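Local coordinates for protein porin (Acinetobacter baumannii AB307-0294, PDB 5DL7) that probably forms a beta-barrel pore in the outer membrane that lets small solutes through, with vanillate as a putative cargo, at residues G69-A74 / T112-F117; F32-K37 / E408-V413; D316-S321 / G350-L355; T26-Y31 / G52-G57. All blocks are in the same frame, centred on the assembly; numbering follows the deposited sequence.

Interaction 1: residues G69-A74 / T112-F117; sequences GVDVLA and TGKAKF
Lys114 meets the carboxylate of Asp71 near its plane: NZ approaches OD1 at 2.7 Å on the syn side, only 16° out of that plane, in a salt bridge. Behind the ammonium group, Lys114 CD stands 3.6 Å from Asp71 OD1, and the two side chains cross at about a right angle. Tyr61 adds a cation-pi contact to the same lysine, and Ser59 O gives NZ a second acceptor. Lys114 gets there because CG sits between its backbone N and carbonyl carbon (chi1 64°), which lays an otherwise extended chain across Gly69, with CG 3.4 Å from Gly69 C. Gly69 has no side chain in the way, so the lysine methylenes lie directly on its backbone.

Underneath, two hydrogen-bonded pairs join the strands. Gly69 N gives to Lys114 O at 2.8 Å, Lys114 N returns to Gly69 O, and Asp71 and Thr112 exchange the same two bonds. Between them, Val70 faces Gly113 as a non-hydrogen-bonded pair, with Val70 CA 3.3 Å from Thr112 O in a CA-H...O contact. Thr112 OG1 turns to Asp126 O instead. A detergent molecule touches Gly113, so the Val70 face probably looks toward lipid and the Asp71–Lys114 face toward the barrel interior. This alternation of faces on neighbouring antiparallel strands is that of a porin beta-barrel wall, here of the OprD family.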
# COMPACT_ATOMS: atom_id res chain seq x y z
N GLY A 69 27.63 1.80 4.63
CA GLY A 69 27.21 0.64 3.89
C GLY A 69 26.35 0.99 2.67
O GLY A 69 26.32 2.14 2.23
N VAL A 70 25.77 -0.05 2.07
CA VAL A 70 25.05 0.11 0.79
C VAL A 70 23.89 -0.86 0.75
O VAL A 70 24.01 -1.98 1.27
CB VAL A 70 26.05 -0.04 -0.35
CG1 VAL A 70 26.79 -1.35 -0.29
CG2 VAL A 70 25.30 -0.02 -1.68
N ASP A 71 22.79 -0.50 0.16
CA ASP A 71 21.65 -1.41 0.00
C ASP A 71 21.33 -1.31 -1.58
O ASP A 71 21.63 -0.36 -2.26
CB ASP A 71 20.37 -0.99 0.65
CG ASP A 71 20.43 -0.86 2.26
OD1 ASP A 71 21.29 -1.58 2.78
OD2 ASP A 71 19.64 -0.02 2.91
N VAL A 72 20.75 -2.35 -2.10
CA VAL A 72 20.45 -2.43 -3.50
C VAL A 72 19.07 -3.11 -3.66
O VAL A 72 18.72 -4.08 -2.90
CB VAL A 72 21.51 -3.05 -4.25
CG1 VAL A 72 21.66 -4.47 -3.85
CG2 VAL A 72 21.26 -3.14 -5.78
N LEU A 73 18.27 -2.66 -4.65
CA LEU A 73 17.02 -3.34 -4.96
C LEU A 73 17.10 -3.53 -6.54
O LEU A 73 17.05 -2.54 -7.20
CB LEU A 73 15.92 -2.51 -4.59
CG LEU A 73 14.52 -3.00 -4.79
CD1 LEU A 73 14.21 -4.29 -3.97
CD2 LEU A 73 13.53 -1.90 -4.59
N ALA A 74 17.01 -4.69 -7.06
CA ALA A 74 17.06 -4.95 -8.53
C ALA A 74 15.80 -5.71 -8.91
O ALA A 74 15.43 -6.68 -8.23
CB ALA A 74 18.26 -5.70 -8.85
N THR A 112 21.31 2.57 -2.59
CA THR A 112 21.23 3.50 -1.47
C THR A 112 22.54 3.45 -0.74
O THR A 112 23.13 2.37 -0.56
CB THR A 112 20.19 3.07 -0.41
OG1 THR A 112 19.02 2.55 -1.01
CG2 THR A 112 19.79 4.25 0.50
N GLY A 113 23.15 4.57 -0.45
CA GLY A 113 24.31 4.57 0.36
C GLY A 113 23.79 4.94 1.78
O GLY A 113 22.83 5.66 1.95
N LYS A 114 24.51 4.40 2.79
CA LYS A 114 24.10 4.61 4.20
C LYS A 114 25.25 4.77 5.07
O LYS A 114 26.37 4.29 4.87
CB LYS A 114 23.14 3.47 4.63
CG LYS A 114 23.76 2.15 4.63
CD LYS A 114 22.67 1.05 4.88
CE LYS A 114 23.53 -0.19 5.12
NZ LYS A 114 22.54 -1.31 5.17
N ALA A 115 25.03 5.58 6.13
CA ALA A 115 26.00 5.86 7.14
C ALA A 115 25.37 5.83 8.56
O ALA A 115 24.24 6.24 8.70
CB ALA A 115 26.59 7.26 6.96
N LYS A 116 26.14 5.34 9.53
CA LYS A 116 25.66 5.18 10.86
C LYS A 116 26.63 5.73 11.89
O LYS A 116 27.79 5.49 11.79
CB LYS A 116 25.44 3.72 11.08
CG LYS A 116 24.90 3.45 12.46
CD LYS A 116 24.14 2.18 12.46
CE LYS A 116 24.92 1.11 13.09
NZ LYS A 116 23.85 0.39 13.82
N PHE A 117 26.08 6.48 12.82
CA PHE A 117 26.76 6.98 14.00
C PHE A 117 25.91 6.64 15.21
O PHE A 117 24.79 7.07 15.29
CB PHE A 117 26.90 8.53 13.90
CG PHE A 117 27.52 9.16 15.12
CD1 PHE A 117 28.81 8.84 15.44
CD2 PHE A 117 26.80 10.05 15.92
CE1 PHE A 117 29.45 9.35 16.57
CE2 PHE A 117 27.44 10.61 17.04
CZ PHE A 117 28.73 10.23 17.37

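Interaction 2: residues F32-K37 / E408-V413; sequences FDRDYK and ETRLNV. With CA (calcium ion), chain D; C8E ((hydroxyethyloxy)tri(ethyloxy)octane), chain K.
Glu408, Phe32 and Asp33 carry this contact, which lies on the seam of the porin barrel, where strand 22-36, the first, pairs with strand 406-418, the last. Glu408 is gripped by two arginines, one for each oxygen. Arg34 NE gives OE1 of Glu408 a fairly straight bond of 2.7 Å (160°), arriving from above the carboxylate plane although OE1 lies in the plane of the guanidinium; Arg34 NH2 adds a weak one. Arg410, on Glu408's own strand, turns side-on and brings NE and NH2 to OE2 of Glu408, each at 2.8 Å. Ser309 OG also bonds to OE1. With both oxygens held, the buried carboxylate is probably restrained from rotating, and it may offset the repulsion between the two arginines.

Phe32 has CG anti to its backbone N (chi1 179°), which carries the ring in among these charged groups. Its CE2 is 3.6 Å from Glu408 OE2, and the ring lies alongside Arg410 with the planes 30° apart. Its CZ sits over one face of the Arg34 guanidinium, displaced toward the rim of that group.

On the other face of the strands, Asp33 pairs with Thr409: Asp33 N to Thr409 O, and Thr409 N to Asp33 O at 2.8 Å. Asp33 OD1 makes a salt bridge with Arg47. A water links Asp33 OD2 to Thr409 OG1. Farther along, strand 22-36 ends at a calcium site that Asp39 and Thr44 help to complete: the calcium ion is bound by Asp35 OD1 at 2.2 Å and by Tyr36 O at 2.4 Å.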
# COMPACT_ATOMS: atom_id res chain seq x y z
N PHE A 32 -3.73 -10.46 -12.59
CA PHE A 32 -4.62 -9.38 -12.10
C PHE A 32 -5.74 -9.26 -13.12
O PHE A 32 -5.48 -9.16 -14.29
CB PHE A 32 -3.85 -8.06 -12.05
CG PHE A 32 -4.66 -6.86 -11.58
CD1 PHE A 32 -5.55 -6.22 -12.45
CD2 PHE A 32 -4.52 -6.37 -10.28
CE1 PHE A 32 -6.30 -5.14 -12.05
CE2 PHE A 32 -5.27 -5.25 -9.86
CZ PHE A 32 -6.17 -4.67 -10.74
N ASP A 33 -6.96 -9.38 -12.62
CA ASP A 33 -8.13 -9.22 -13.55
C ASP A 33 -9.15 -8.40 -12.80
O ASP A 33 -9.88 -8.97 -11.96
CB ASP A 33 -8.69 -10.59 -13.80
CG ASP A 33 -10.05 -10.56 -14.69
OD1 ASP A 33 -10.08 -9.65 -15.58
OD2 ASP A 33 -10.99 -11.43 -14.42
N ARG A 34 -9.40 -7.17 -13.21
CA ARG A 34 -10.49 -6.38 -12.63
C ARG A 34 -11.55 -6.32 -13.83
O ARG A 34 -11.44 -5.59 -14.77
CB ARG A 34 -10.01 -5.03 -12.25
CG ARG A 34 -11.08 -4.07 -11.74
CD ARG A 34 -10.61 -2.73 -11.35
NE ARG A 34 -9.80 -2.84 -10.10
CZ ARG A 34 -8.88 -2.01 -9.69
NH1 ARG A 34 -8.66 -0.85 -10.28
NH2 ARG A 34 -8.31 -2.14 -8.48
N ASP A 35 -12.54 -7.17 -13.72
CA ASP A 35 -13.52 -7.36 -14.82
C ASP A 35 -14.65 -6.50 -14.52
O ASP A 35 -15.57 -6.76 -13.69
CB ASP A 35 -13.89 -8.79 -14.89
CG ASP A 35 -14.79 -9.06 -16.10
OD1 ASP A 35 -15.43 -8.12 -16.60
OD2 ASP A 35 -14.77 -10.28 -16.39
N TYR A 36 -14.71 -5.38 -15.26
CA TYR A 36 -15.77 -4.38 -15.12
C TYR A 36 -17.11 -4.94 -15.41
O TYR A 36 -17.30 -5.65 -16.43
CB TYR A 36 -15.52 -3.20 -16.04
CG TYR A 36 -14.21 -2.62 -15.95
CD1 TYR A 36 -13.70 -2.09 -14.76
CD2 TYR A 36 -13.35 -2.55 -17.11
CE1 TYR A 36 -12.45 -1.45 -14.67
CE2 TYR A 36 -12.12 -1.97 -17.05
CZ TYR A 36 -11.63 -1.42 -15.79
OH TYR A 36 -10.42 -0.84 -15.84
N LYS A 37 -18.11 -4.64 -14.58
CA LYS A 37 -19.49 -5.10 -14.81
C LYS A 37 -20.16 -4.47 -16.04
O LYS A 37 -20.90 -5.21 -16.72
CB LYS A 37 -20.36 -4.99 -13.59
CG LYS A 37 -19.73 -5.92 -12.53
CD LYS A 37 -20.60 -6.65 -11.49
CE LYS A 37 -20.88 -5.85 -10.23
NZ LYS A 37 -22.30 -6.33 -9.84
N GLU A 408 -13.13 -8.55 -9.26
CA GLU A 408 -11.67 -8.40 -9.35
C GLU A 408 -11.06 -9.69 -8.77
O GLU A 408 -11.52 -10.16 -7.68
CB GLU A 408 -11.21 -7.18 -8.62
CG GLU A 408 -9.73 -6.99 -8.56
CD GLU A 408 -9.23 -5.62 -8.01
OE1 GLU A 408 -10.03 -4.67 -8.07
OE2 GLU A 408 -8.05 -5.59 -7.63
N THR A 409 -10.07 -10.27 -9.45
CA THR A 409 -9.38 -11.44 -8.99
C THR A 409 -7.84 -11.08 -9.03
O THR A 409 -7.39 -10.40 -9.93
CB THR A 409 -9.56 -12.57 -10.04
OG1 THR A 409 -10.94 -12.92 -10.06
CG2 THR A 409 -8.74 -13.71 -9.63
N ARG A 410 -7.12 -11.40 -7.98
CA ARG A 410 -5.65 -11.31 -8.00
C ARG A 410 -5.15 -12.70 -7.55
O ARG A 410 -5.57 -13.24 -6.56
CB ARG A 410 -5.08 -10.27 -6.99
CG ARG A 410 -5.55 -8.87 -7.27
CD ARG A 410 -4.98 -7.82 -6.23
NE ARG A 410 -5.67 -6.55 -6.46
CZ ARG A 410 -5.39 -5.45 -5.78
NH1 ARG A 410 -4.42 -5.44 -4.91
NH2 ARG A 410 -6.17 -4.44 -5.89
N LEU A 411 -4.23 -13.29 -8.33
CA LEU A 411 -3.60 -14.56 -7.99
C LEU A 411 -2.09 -14.34 -7.94
O LEU A 411 -1.53 -13.69 -8.82
CB LEU A 411 -3.91 -15.58 -9.05
CG LEU A 411 -5.43 -15.86 -9.30
CD1 LEU A 411 -5.59 -16.85 -10.53
CD2 LEU A 411 -6.19 -16.31 -8.08
N ASN A 412 -1.49 -14.82 -6.90
CA ASN A 412 -0.08 -14.71 -6.63
C ASN A 412 0.58 -15.97 -6.34
O ASN A 412 0.11 -16.77 -5.47
CB ASN A 412 0.20 -13.74 -5.44
CG ASN A 412 -0.41 -12.35 -5.64
OD1 ASN A 412 -1.56 -12.03 -5.30
ND2 ASN A 412 0.38 -11.49 -6.33
N VAL A 413 1.72 -16.27 -6.96
CA VAL A 413 2.61 -17.32 -6.47
C VAL A 413 3.98 -16.70 -6.30
O VAL A 413 4.49 -16.07 -7.24
CB VAL A 413 2.69 -18.56 -7.42
CG1 VAL A 413 3.65 -19.52 -6.86
CG2 VAL A 413 1.26 -19.14 -7.67
CA CA D . -16.42 -6.98 -18.21
O12 C8E K . -4.69 -15.32 -19.07
C13 C8E K . -3.90 -16.32 -18.47
C14 C8E K . -4.01 -16.24 -16.96
O15 C8E K . -3.42 -17.38 -16.32
C16 C8E K . -3.71 -17.50 -14.90
C17 C8E K . -2.40 -17.95 -14.32
O18 C8E K . -2.43 -18.25 -12.92
C19 C8E K . -1.21 -17.82 -12.28
C20 C8E K . -1.30 -17.78 -10.75
O21 C8E K . -0.50 -16.65 -10.21
O HOH W 1 -12.17 -11.26 -12.02
O HOH W 2 -18.06 -8.36 -17.42

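Interaction 3: residues D316-S321 / G350-L355; sequences DEKVYS and GEDIDL
Lys318 sets out with CG anti to its carbonyl carbon (chi1 -69°), runs straight to CE, then bends at chi4 (82°) to put NZ 2.7 Å from Asp352 OD2. The ammonium group meets that oxygen on its anti side, 20° out of the carboxylate plane, in a salt bridge. Asp352 belongs to a G1 beta bulge in strand 341-353, where it and Ile353 both lie opposite Phe363, and the contact joins two neighbouring antiparallel strands of the porin barrel.

Before the bulge the pairing is regular. Lys318 N gives to Glu351 O, and Glu351 N to Lys318 O at 2.9 Å. Next along, Val319 faces Gly350 as a non-hydrogen-bonded pair, and Gly350 CA comes to 3.2 Å from Lys318 O.

Glu317 runs alongside Ile353, its methylenes against the isoleucine. Its CD is 3.5 Å from Ile353 CG1, and its OE2 is 3.4 Å from Gly350 CA, where glycine has no side chain to block it. Asn314 ND2 bonds to OE1. Because OE2 also lies near the carboxylate of Glu365, the buried acid may be easier to protonate than usual.

At the loop end, Asp316 and Asp354 bring like charges near each other; Asp354 is held by Leu356 N at OD1 and by a salt bridge from Lys315 at OD2. Asp316 CB packs against Asp352 O, and one water donates to Asp316 OD2 at 3.1 Å and to Asp352 O at 2.9 Å.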
# COMPACT_ATOMS: atom_id res chain seq x y z
N ASP A 316 -16.78 13.18 2.40
CA ASP A 316 -17.90 12.85 3.27
C ASP A 316 -18.24 11.41 3.44
O ASP A 316 -19.22 11.07 4.12
CB ASP A 316 -19.12 13.60 2.89
CG ASP A 316 -18.96 15.16 3.26
OD1 ASP A 316 -18.10 15.65 3.97
OD2 ASP A 316 -19.99 15.73 2.95
N GLU A 317 -17.39 10.52 2.91
CA GLU A 317 -17.77 9.09 2.89
C GLU A 317 -17.66 8.51 4.31
O GLU A 317 -16.60 8.65 4.93
CB GLU A 317 -16.82 8.40 1.99
CG GLU A 317 -17.10 6.93 1.77
CD GLU A 317 -16.49 6.27 0.57
OE1 GLU A 317 -15.63 6.87 -0.11
OE2 GLU A 317 -16.91 5.06 0.31
N LYS A 318 -18.74 7.86 4.68
CA LYS A 318 -18.80 7.04 5.91
C LYS A 318 -18.69 5.63 5.51
O LYS A 318 -19.45 5.15 4.62
CB LYS A 318 -20.13 7.26 6.63
CG LYS A 318 -20.24 8.65 7.23
CD LYS A 318 -21.65 8.65 7.87
CE LYS A 318 -21.92 9.96 8.50
NZ LYS A 318 -22.37 10.81 7.37
N VAL A 319 -17.83 4.85 6.16
CA VAL A 319 -17.60 3.49 5.84
C VAL A 319 -17.75 2.54 7.02
O VAL A 319 -17.23 2.88 8.09
CB VAL A 319 -16.19 3.25 5.24
CG1 VAL A 319 -15.96 1.82 4.74
CG2 VAL A 319 -15.84 4.19 4.07
N TYR A 320 -18.49 1.50 6.77
CA TYR A 320 -18.79 0.44 7.80
C TYR A 320 -18.23 -0.83 7.27
O TYR A 320 -18.59 -1.27 6.19
CB TYR A 320 -20.32 0.32 8.03
CG TYR A 320 -20.95 1.64 8.32
CD1 TYR A 320 -21.34 2.46 7.22
CD2 TYR A 320 -21.19 2.09 9.60
CE1 TYR A 320 -21.97 3.66 7.47
CE2 TYR A 320 -21.89 3.32 9.82
CZ TYR A 320 -22.20 4.05 8.74
OH TYR A 320 -22.85 5.31 8.85
N SER A 321 -17.46 -1.58 8.10
CA SER A 321 -16.94 -2.88 7.61
C SER A 321 -16.90 -3.94 8.73
O SER A 321 -16.96 -3.65 9.92
CB SER A 321 -15.50 -2.73 7.05
OG SER A 321 -14.61 -2.57 8.17
N GLY A 350 -19.59 1.91 1.82
CA GLY A 350 -19.40 3.37 1.91
C GLY A 350 -20.60 4.13 1.43
O GLY A 350 -21.24 3.74 0.41
N GLU A 351 -20.99 5.14 2.22
CA GLU A 351 -22.12 5.96 1.86
C GLU A 351 -21.87 7.40 2.05
O GLU A 351 -20.89 7.81 2.63
CB GLU A 351 -23.26 5.56 2.87
CG GLU A 351 -23.59 4.25 2.97
CD GLU A 351 -24.71 3.99 4.03
OE1 GLU A 351 -25.03 4.80 4.97
OE2 GLU A 351 -25.17 2.87 3.94
N ASP A 352 -22.84 8.24 1.64
CA ASP A 352 -22.75 9.70 1.77
C ASP A 352 -21.59 10.25 0.95
O ASP A 352 -21.22 11.42 1.24
CB ASP A 352 -22.73 10.20 3.23
CG ASP A 352 -23.93 9.78 4.11
OD1 ASP A 352 -25.03 9.54 3.51
OD2 ASP A 352 -23.80 9.66 5.43
N ILE A 353 -21.21 9.60 -0.10
CA ILE A 353 -20.10 10.07 -1.03
C ILE A 353 -20.56 11.29 -1.79
O ILE A 353 -21.59 11.27 -2.50
CB ILE A 353 -19.67 9.01 -1.90
CG1 ILE A 353 -19.09 7.79 -1.15
CG2 ILE A 353 -18.71 9.53 -3.01
CD1 ILE A 353 -19.00 6.61 -2.06
N ASP A 354 -19.74 12.36 -1.59
CA ASP A 354 -19.99 13.63 -2.27
C ASP A 354 -18.92 13.83 -3.34
O ASP A 354 -17.77 14.04 -3.02
CB ASP A 354 -20.01 14.79 -1.26
CG ASP A 354 -20.40 16.14 -1.86
OD1 ASP A 354 -20.40 16.31 -3.08
OD2 ASP A 354 -20.48 17.09 -1.00
N LEU A 355 -19.33 13.82 -4.60
CA LEU A 355 -18.47 13.96 -5.76
C LEU A 355 -18.48 15.42 -6.30
O LEU A 355 -18.13 15.66 -7.48
CB LEU A 355 -18.72 12.93 -6.83
CG LEU A 355 -18.50 11.51 -6.31
CD1 LEU A 355 -18.88 10.58 -7.42
CD2 LEU A 355 -17.10 11.26 -5.86
O HOH W 3 -22.37 13.88 2.22

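Interaction 4: residues T26-Y31 / G52-G57; sequences TLRNFY and GLIFKG. With C8E ((hydroxyethyloxy)tri(ethyloxy)octane), chain K.
In the beta hairpin of strands 22-36 and 46-58, Thr26 pairs with Ile54 and Arg28 with Gly52, both as hydrogen-bonded antiparallel pairs. Thr26 N gives to Ile54 O at 2.8 Å, nearly straight at 171°, and Ile54 N gives back to Thr26 O. Arg28 N and Gly52 O, and Gly52 N and Arg28 O, form the second pair of bonds. A water donates to Ile54 O as well and is hydrogen-bonded to Thr26 OG1 at 2.7 Å, while the same hydroxyl is also hydrogen-bonded to Thr416 OG1 on strand 406-418.

The side chains alternate as they do through a porin barrel wall. On one surface Leu27 and Leu53 run alongside each other in the same direction; Leu53 CD2 rests 3.6 Å from Leu27 CG and equally close to its CD1. On the opposite surface Arg28 crosses Ile54 at a slant, its CG 3.9 Å from Ile54 CD1. The arginine bends at chi2 (-103°) and again at chi3, which carries the guanidinium away from strand 46-58, and NH1 ends on the carbonyls of Arg140 and Leu141.

Farther along strand 22-36, on the same face as Leu27, a detergent molecule slants across the strand from Asn29 to Tyr31. Its O21 gives a hydrogen bond to Asn29 OD1 at 3.1 Å, an oxygen that Trp49 NE1 also reaches. Its C16 lies over one face of the Tyr31 ring, offset toward the rim, and its C14 is 3.5 Å from Tyr31 CE1.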
# COMPACT_ATOMS: atom_id res chain seq x y z
N THR A 26 13.47 -12.94 -4.68
CA THR A 26 12.02 -13.27 -4.73
C THR A 26 11.61 -13.43 -6.16
O THR A 26 11.99 -12.60 -7.01
CB THR A 26 11.18 -12.13 -4.11
OG1 THR A 26 11.64 -12.13 -2.75
CG2 THR A 26 9.70 -12.53 -4.12
N LEU A 27 11.03 -14.53 -6.46
CA LEU A 27 10.36 -14.77 -7.73
C LEU A 27 8.80 -14.60 -7.57
O LEU A 27 8.24 -15.22 -6.68
CB LEU A 27 10.54 -16.17 -8.21
CG LEU A 27 11.92 -16.61 -8.58
CD1 LEU A 27 13.00 -16.18 -7.66
CD2 LEU A 27 11.80 -18.19 -8.57
N ARG A 28 8.16 -13.85 -8.44
CA ARG A 28 6.70 -13.56 -8.29
C ARG A 28 5.98 -13.80 -9.59
O ARG A 28 6.50 -13.43 -10.64
CB ARG A 28 6.52 -12.08 -7.99
CG ARG A 28 7.31 -11.58 -6.82
CD ARG A 28 6.26 -11.46 -5.63
NE ARG A 28 5.69 -10.25 -5.88
CZ ARG A 28 4.52 -9.57 -5.68
NH1 ARG A 28 4.62 -8.43 -6.25
NH2 ARG A 28 3.41 -9.81 -5.07
N ASN A 29 4.87 -14.50 -9.56
CA ASN A 29 3.99 -14.66 -10.69
C ASN A 29 2.64 -14.04 -10.21
O ASN A 29 2.22 -14.39 -9.09
CB ASN A 29 3.80 -16.10 -10.92
CG ASN A 29 3.03 -16.35 -12.19
OD1 ASN A 29 1.86 -16.23 -12.23
ND2 ASN A 29 3.72 -16.59 -13.25
N PHE A 30 2.15 -13.07 -10.93
CA PHE A 30 0.97 -12.23 -10.52
C PHE A 30 -0.02 -12.17 -11.71
O PHE A 30 0.30 -11.68 -12.74
CB PHE A 30 1.53 -10.91 -10.17
CG PHE A 30 0.64 -10.01 -9.34
CD1 PHE A 30 -0.79 -9.96 -9.46
CD2 PHE A 30 1.23 -9.03 -8.50
CE1 PHE A 30 -1.60 -9.14 -8.68
CE2 PHE A 30 0.42 -8.19 -7.68
CZ PHE A 30 -0.99 -8.24 -7.77
N TYR A 31 -1.22 -12.63 -11.48
CA TYR A 31 -2.31 -12.42 -12.44
C TYR A 31 -3.32 -11.45 -11.83
O TYR A 31 -3.67 -11.63 -10.62
CB TYR A 31 -3.05 -13.76 -12.63
CG TYR A 31 -4.26 -13.67 -13.52
CD1 TYR A 31 -4.12 -13.26 -14.87
CD2 TYR A 31 -5.55 -13.83 -13.03
CE1 TYR A 31 -5.23 -13.16 -15.71
CE2 TYR A 31 -6.68 -13.69 -13.86
CZ TYR A 31 -6.48 -13.38 -15.21
OH TYR A 31 -7.56 -13.25 -16.03
N GLY A 52 8.03 -11.72 -12.20
CA GLY A 52 9.07 -10.82 -11.79
C GLY A 52 10.11 -11.45 -10.87
O GLY A 52 9.87 -12.45 -10.23
N LEU A 53 11.31 -10.96 -10.99
CA LEU A 53 12.43 -11.21 -10.06
C LEU A 53 12.80 -9.97 -9.34
O LEU A 53 12.91 -8.88 -9.91
CB LEU A 53 13.75 -11.65 -10.84
CG LEU A 53 13.58 -12.90 -11.52
CD1 LEU A 53 14.79 -13.04 -12.48
CD2 LEU A 53 13.53 -14.18 -10.61
N ILE A 54 12.99 -10.10 -8.01
CA ILE A 54 13.45 -9.02 -7.25
C ILE A 54 14.59 -9.46 -6.29
O ILE A 54 14.41 -10.44 -5.49
CB ILE A 54 12.32 -8.50 -6.34
CG1 ILE A 54 11.13 -8.06 -7.17
CG2 ILE A 54 12.73 -7.28 -5.51
CD1 ILE A 54 9.83 -8.64 -6.78
N PHE A 55 15.72 -8.71 -6.31
CA PHE A 55 16.85 -8.95 -5.45
C PHE A 55 16.91 -7.78 -4.48
O PHE A 55 16.97 -6.61 -4.93
CB PHE A 55 18.19 -9.08 -6.17
CG PHE A 55 19.31 -9.17 -5.24
CD1 PHE A 55 19.57 -10.37 -4.57
CD2 PHE A 55 20.04 -8.12 -4.97
CE1 PHE A 55 20.65 -10.44 -3.65
CE2 PHE A 55 21.07 -8.15 -4.04
CZ PHE A 55 21.39 -9.29 -3.42
N LYS A 56 16.97 -8.04 -3.16
CA LYS A 56 17.08 -6.97 -2.14
C LYS A 56 18.18 -7.28 -1.26
O LYS A 56 18.22 -8.36 -0.65
CB LYS A 56 15.70 -6.88 -1.39
CG LYS A 56 15.75 -5.85 -0.29
CD LYS A 56 14.39 -5.60 0.35
CE LYS A 56 14.64 -4.58 1.45
NZ LYS A 56 13.36 -3.81 1.64
N GLY A 57 19.20 -6.44 -1.24
CA GLY A 57 20.46 -6.68 -0.56
C GLY A 57 20.64 -5.49 0.44
O GLY A 57 20.41 -4.35 0.06
O12 C8E K . -4.69 -15.32 -19.07
C13 C8E K . -3.90 -16.32 -18.47
C14 C8E K . -4.01 -16.24 -16.96
O15 C8E K . -3.42 -17.38 -16.32
C16 C8E K . -3.71 -17.50 -14.90
C17 C8E K . -2.40 -17.95 -14.32
O18 C8E K . -2.43 -18.25 -12.92
C19 C8E K . -1.21 -17.82 -12.28
C20 C8E K . -1.30 -17.78 -10.75
O21 C8E K . -0.50 -16.65 -10.21
O HOH W 4 13.40 -10.08 -2.58

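In the fold
All four contacts pair neighbouring antiparallel strands of one barrel. Interactions 2 and 4 share strand 22-36, bonded to 406-418 on one edge and to 46-58 on the other, and a detergent molecule touches both. Interaction 4 also touches interaction 1, since strand 46-58 bonds onward to 66-79 and Leu73 packs on Ile54. Interaction 3 touches none of the others; its centre is about 24 Å from interaction 2's and about 43 Å from interaction 1's. Interaction 4 is a surface contact with aliphatic packing; the other three are partly buried and add salt bridges: a single lysine–aspartate pair in 1 and 3, a three-residue network in 2. Interaction 2 runs into a calcium site, 3 into a bulge.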